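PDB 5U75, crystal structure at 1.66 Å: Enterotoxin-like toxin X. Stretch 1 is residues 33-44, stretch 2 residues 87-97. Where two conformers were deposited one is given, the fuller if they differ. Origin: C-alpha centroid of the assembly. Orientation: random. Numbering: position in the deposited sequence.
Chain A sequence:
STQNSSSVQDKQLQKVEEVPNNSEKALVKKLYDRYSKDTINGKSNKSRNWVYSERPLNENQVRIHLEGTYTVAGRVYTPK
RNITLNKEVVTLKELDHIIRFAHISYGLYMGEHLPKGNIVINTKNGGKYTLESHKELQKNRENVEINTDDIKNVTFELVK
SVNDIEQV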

# COMPACT_ATOMS: atom_id res chain seq x y z
N ASP A 33 -9.09 8.27 5.03
CA ASP A 33 -8.74 9.70 5.00
C ASP A 33 -7.23 9.91 5.07
O ASP A 33 -6.72 10.80 4.41
CB ASP A 33 -9.43 10.47 6.12
CG ASP A 33 -10.91 10.66 5.87
OD1 ASP A 33 -11.37 10.61 4.71
OD2 ASP A 33 -11.61 10.89 6.87
N ARG A 34 -6.55 9.10 5.86
CA ARG A 34 -5.10 9.14 5.94
C ARG A 34 -4.45 8.71 4.64
O ARG A 34 -3.65 9.44 4.05
CB ARG A 34 -4.60 8.25 7.07
CG ARG A 34 -3.08 8.12 7.08
CD ARG A 34 -2.54 7.48 8.32
NE ARG A 34 -1.10 7.24 8.19
CZ ARG A 34 -0.28 6.99 9.20
NH1 ARG A 34 1.02 6.82 8.98
NH2 ARG A 34 -0.73 6.93 10.46
N TYR A 35 -4.81 7.52 4.17
CA TYR A 35 -4.05 6.88 3.09
C TYR A 35 -4.49 7.23 1.67
O TYR A 35 -3.80 6.87 0.71
CB TYR A 35 -4.06 5.37 3.33
CG TYR A 35 -3.20 4.94 4.50
CD1 TYR A 35 -1.82 5.02 4.43
CD2 TYR A 35 -3.76 4.43 5.68
CE1 TYR A 35 -1.01 4.59 5.46
CE2 TYR A 35 -2.95 4.00 6.74
CZ TYR A 35 -1.57 4.08 6.63
OH TYR A 35 -0.75 3.65 7.65
N SER A 36 -5.63 7.93 1.51
CA SER A 36 -6.11 8.35 0.20
C SER A 36 -5.47 9.65 -0.30
O SER A 36 -5.68 10.02 -1.45
CB SER A 36 -7.64 8.53 0.19
OG SER A 36 -8.05 9.51 1.12
N LYS A 37 -4.70 10.32 0.55
CA LYS A 37 -4.05 11.57 0.17
C LYS A 37 -2.95 11.27 -0.83
O LYS A 37 -2.17 10.35 -0.63
CB LYS A 37 -3.48 12.27 1.39
CG LYS A 37 -4.57 12.70 2.36
CD LYS A 37 -4.06 13.70 3.37
CE LYS A 37 -5.21 14.25 4.19
NZ LYS A 37 -4.66 15.12 5.26
N ASP A 38 -2.90 12.07 -1.90
CA ASP A 38 -1.98 11.83 -2.98
C ASP A 38 -0.63 12.56 -2.82
O ASP A 38 0.13 12.67 -3.77
CB ASP A 38 -2.64 12.10 -4.32
CG ASP A 38 -2.83 13.57 -4.59
OD1 ASP A 38 -2.73 14.39 -3.66
OD2 ASP A 38 -3.06 13.88 -5.77
N THR A 39 -0.36 13.05 -1.62
CA THR A 39 0.93 13.56 -1.27
C THR A 39 1.35 13.06 0.09
O THR A 39 0.50 12.72 0.94
CB THR A 39 0.93 15.10 -1.24
OG1 THR A 39 0.08 15.54 -0.18
CG2 THR A 39 0.42 15.67 -2.54
N ILE A 40 2.66 13.01 0.30
CA ILE A 40 3.23 12.85 1.62
C ILE A 40 4.66 13.41 1.62
O ILE A 40 5.43 13.11 0.71
CB ILE A 40 3.20 11.37 2.08
CG1 ILE A 40 3.66 11.28 3.54
CG2 ILE A 40 4.03 10.47 1.17
CD1 ILE A 40 3.24 10.02 4.24
N ASN A 41 4.99 14.24 2.61
CA ASN A 41 6.36 14.79 2.77
C ASN A 41 6.98 15.37 1.49
O ASN A 41 8.17 15.16 1.23
CB ASN A 41 7.31 13.71 3.30
CG ASN A 41 6.94 13.23 4.68
OD1 ASN A 41 6.22 13.89 5.42
ND2 ASN A 41 7.48 12.08 5.05
N GLY A 42 6.20 16.06 0.68
CA GLY A 42 6.76 16.62 -0.56
C GLY A 42 6.82 15.66 -1.75
O GLY A 42 7.19 16.09 -2.86
N LYS A 43 6.47 14.39 -1.55
CA LYS A 43 6.29 13.47 -2.66
C LYS A 43 4.84 13.46 -3.03
O LYS A 43 3.99 13.77 -2.21
CB LYS A 43 6.73 12.07 -2.27
CG LYS A 43 8.22 12.03 -2.04
CD LYS A 43 8.67 10.61 -1.90
CE LYS A 43 10.20 10.52 -1.91
NZ LYS A 43 10.87 11.04 -0.68
N SER A 44 4.55 13.09 -4.27
CA SER A 44 3.18 13.05 -4.72
C SER A 44 2.99 12.05 -5.82
O SER A 44 3.94 11.67 -6.51
CB SER A 44 2.73 14.44 -5.19
OG SER A 44 3.52 14.84 -6.28
N LYS A 87 15.01 5.92 -6.89
CA LYS A 87 16.02 5.24 -6.08
C LYS A 87 16.55 6.19 -5.03
O LYS A 87 17.23 7.17 -5.33
CB LYS A 87 17.18 4.73 -6.94
CG LYS A 87 16.86 3.49 -7.74
CD LYS A 87 18.02 3.10 -8.65
CE LYS A 87 17.63 2.02 -9.64
NZ LYS A 87 18.83 1.63 -10.44
N GLU A 88 16.22 5.92 -3.77
CA GLU A 88 16.68 6.76 -2.66
C GLU A 88 16.29 6.10 -1.36
O GLU A 88 15.46 5.19 -1.36
CB GLU A 88 16.06 8.17 -2.69
CG GLU A 88 14.56 8.20 -2.61
CD GLU A 88 13.97 9.60 -2.79
OE1 GLU A 88 14.71 10.61 -2.74
OE2 GLU A 88 12.76 9.69 -2.97
N VAL A 89 16.83 6.63 -0.27
CA VAL A 89 16.43 6.19 1.07
C VAL A 89 15.23 7.01 1.47
O VAL A 89 15.28 8.26 1.45
CB VAL A 89 17.60 6.28 2.07
CG1 VAL A 89 17.16 5.84 3.46
CG2 VAL A 89 18.76 5.42 1.60
N VAL A 90 14.13 6.32 1.79
CA VAL A 90 12.87 6.92 2.21
C VAL A 90 12.52 6.34 3.59
O VAL A 90 13.19 5.43 4.08
CB VAL A 90 11.71 6.67 1.20
CG1 VAL A 90 12.07 7.19 -0.19
CG2 VAL A 90 11.33 5.19 1.12
N THR A 91 11.48 6.89 4.21
CA THR A 91 11.00 6.37 5.48
C THR A 91 9.92 5.32 5.24
O THR A 91 9.24 5.31 4.20
CB THR A 91 10.43 7.45 6.42
OG1 THR A 91 9.26 8.03 5.86
CG2 THR A 91 11.48 8.55 6.70
N LEU A 92 9.77 4.45 6.23
CA LEU A 92 8.65 3.51 6.25
C LEU A 92 7.30 4.23 6.27
O LEU A 92 6.34 3.77 5.67
CB LEU A 92 8.80 2.51 7.40
CG LEU A 92 7.72 1.42 7.50
CD1 LEU A 92 7.56 0.67 6.18
CD2 LEU A 92 8.11 0.47 8.63
N LYS A 93 7.21 5.41 6.90
CA LYS A 93 5.97 6.17 6.86
C LYS A 93 5.61 6.48 5.41
O LYS A 93 4.47 6.33 5.00
CB LYS A 93 6.05 7.45 7.68
CG LYS A 93 4.73 8.21 7.73
CD LYS A 93 4.85 9.47 8.57
CE LYS A 93 3.50 10.11 8.79
NZ LYS A 93 3.66 11.52 9.25
N GLU A 94 6.62 6.91 4.66
CA GLU A 94 6.43 7.25 3.26
C GLU A 94 6.04 6.04 2.40
O GLU A 94 5.10 6.10 1.62
CB GLU A 94 7.72 7.86 2.74
CG GLU A 94 7.60 8.52 1.41
CD GLU A 94 8.86 9.29 1.08
OE1 GLU A 94 9.15 10.31 1.74
OE2 GLU A 94 9.54 8.85 0.14
N LEU A 95 6.77 4.95 2.56
CA LEU A 95 6.53 3.74 1.75
C LEU A 95 5.19 3.09 2.10
O LEU A 95 4.40 2.73 1.21
CB LEU A 95 7.70 2.77 1.95
CG LEU A 95 7.87 1.66 0.93
CD1 LEU A 95 7.95 2.22 -0.49
CD2 LEU A 95 9.11 0.85 1.29
N ASP A 96 4.94 2.94 3.40
CA ASP A 96 3.60 2.54 3.90
C ASP A 96 2.48 3.38 3.27
O ASP A 96 1.48 2.86 2.77
CB ASP A 96 3.58 2.60 5.43
CG ASP A 96 2.20 2.36 6.02
OD1 ASP A 96 1.69 1.21 5.96
OD2 ASP A 96 1.64 3.35 6.53
N HIS A 97 2.66 4.69 3.25
CA HIS A 97 1.67 5.57 2.67
C HIS A 97 1.39 5.29 1.21
O HIS A 97 0.25 5.10 0.81
CB HIS A 97 2.04 7.06 2.81
CG HIS A 97 0.98 7.95 2.27
ND1 HIS A 97 -0.11 8.31 3.02
CD2 HIS A 97 0.76 8.43 1.03
CE1 HIS A 97 -0.94 9.03 2.28
NE2 HIS A 97 -0.43 9.10 1.06
O HOH W 1 2.22 6.04 6.41
O HOH W 2 0.29 7.86 5.81
O HOH W 3 8.63 10.31 6.95
O HOH W 4 13.36 10.61 1.35

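Stretch 1 leaves the end of a helix, passes through a loop and folds into a tight hairpin, packing mainly against the start of the helix at 92-97 in stretch 2. Arg 34 reaches that helix with an extended side chain and connects to it through solvent: water 1 accepts from Arg 34 NH1 (2.9 Å) and donates to Lys 93 O and Asp 96 OD2, while water 2 links Arg 34 NE to His 97 ND1. Next to it, Tyr 35 OH donates to Asp 96 OD2 (2.7 Å), so this carboxylate oxygen serves both the phenol and water 1. The rings of Tyr 35 and His 97 lie near parallel but slid apart, with little overlap. His 97 is the centre of the contact: its NE2 donates to Lys 37 O (2.7 Å), tying the helix to the loop backbone, and one face of its imidazole receives Ile 40 CB, 4.2 Å from the ring centroid. Ile 40 also packs its CD1 on His 97 CB (3.5 Å). A type I' turn from Ile 40 to Lys 43 closes the hairpin. Within it, Asn 41 ND2 reaches Thr 91 OG1, the helix N-cap, through water 3, its bond to the water weak. Lys 43 completes the interface, its NZ forming a salt bridge with Glu 94 OE2 (2.7 Å).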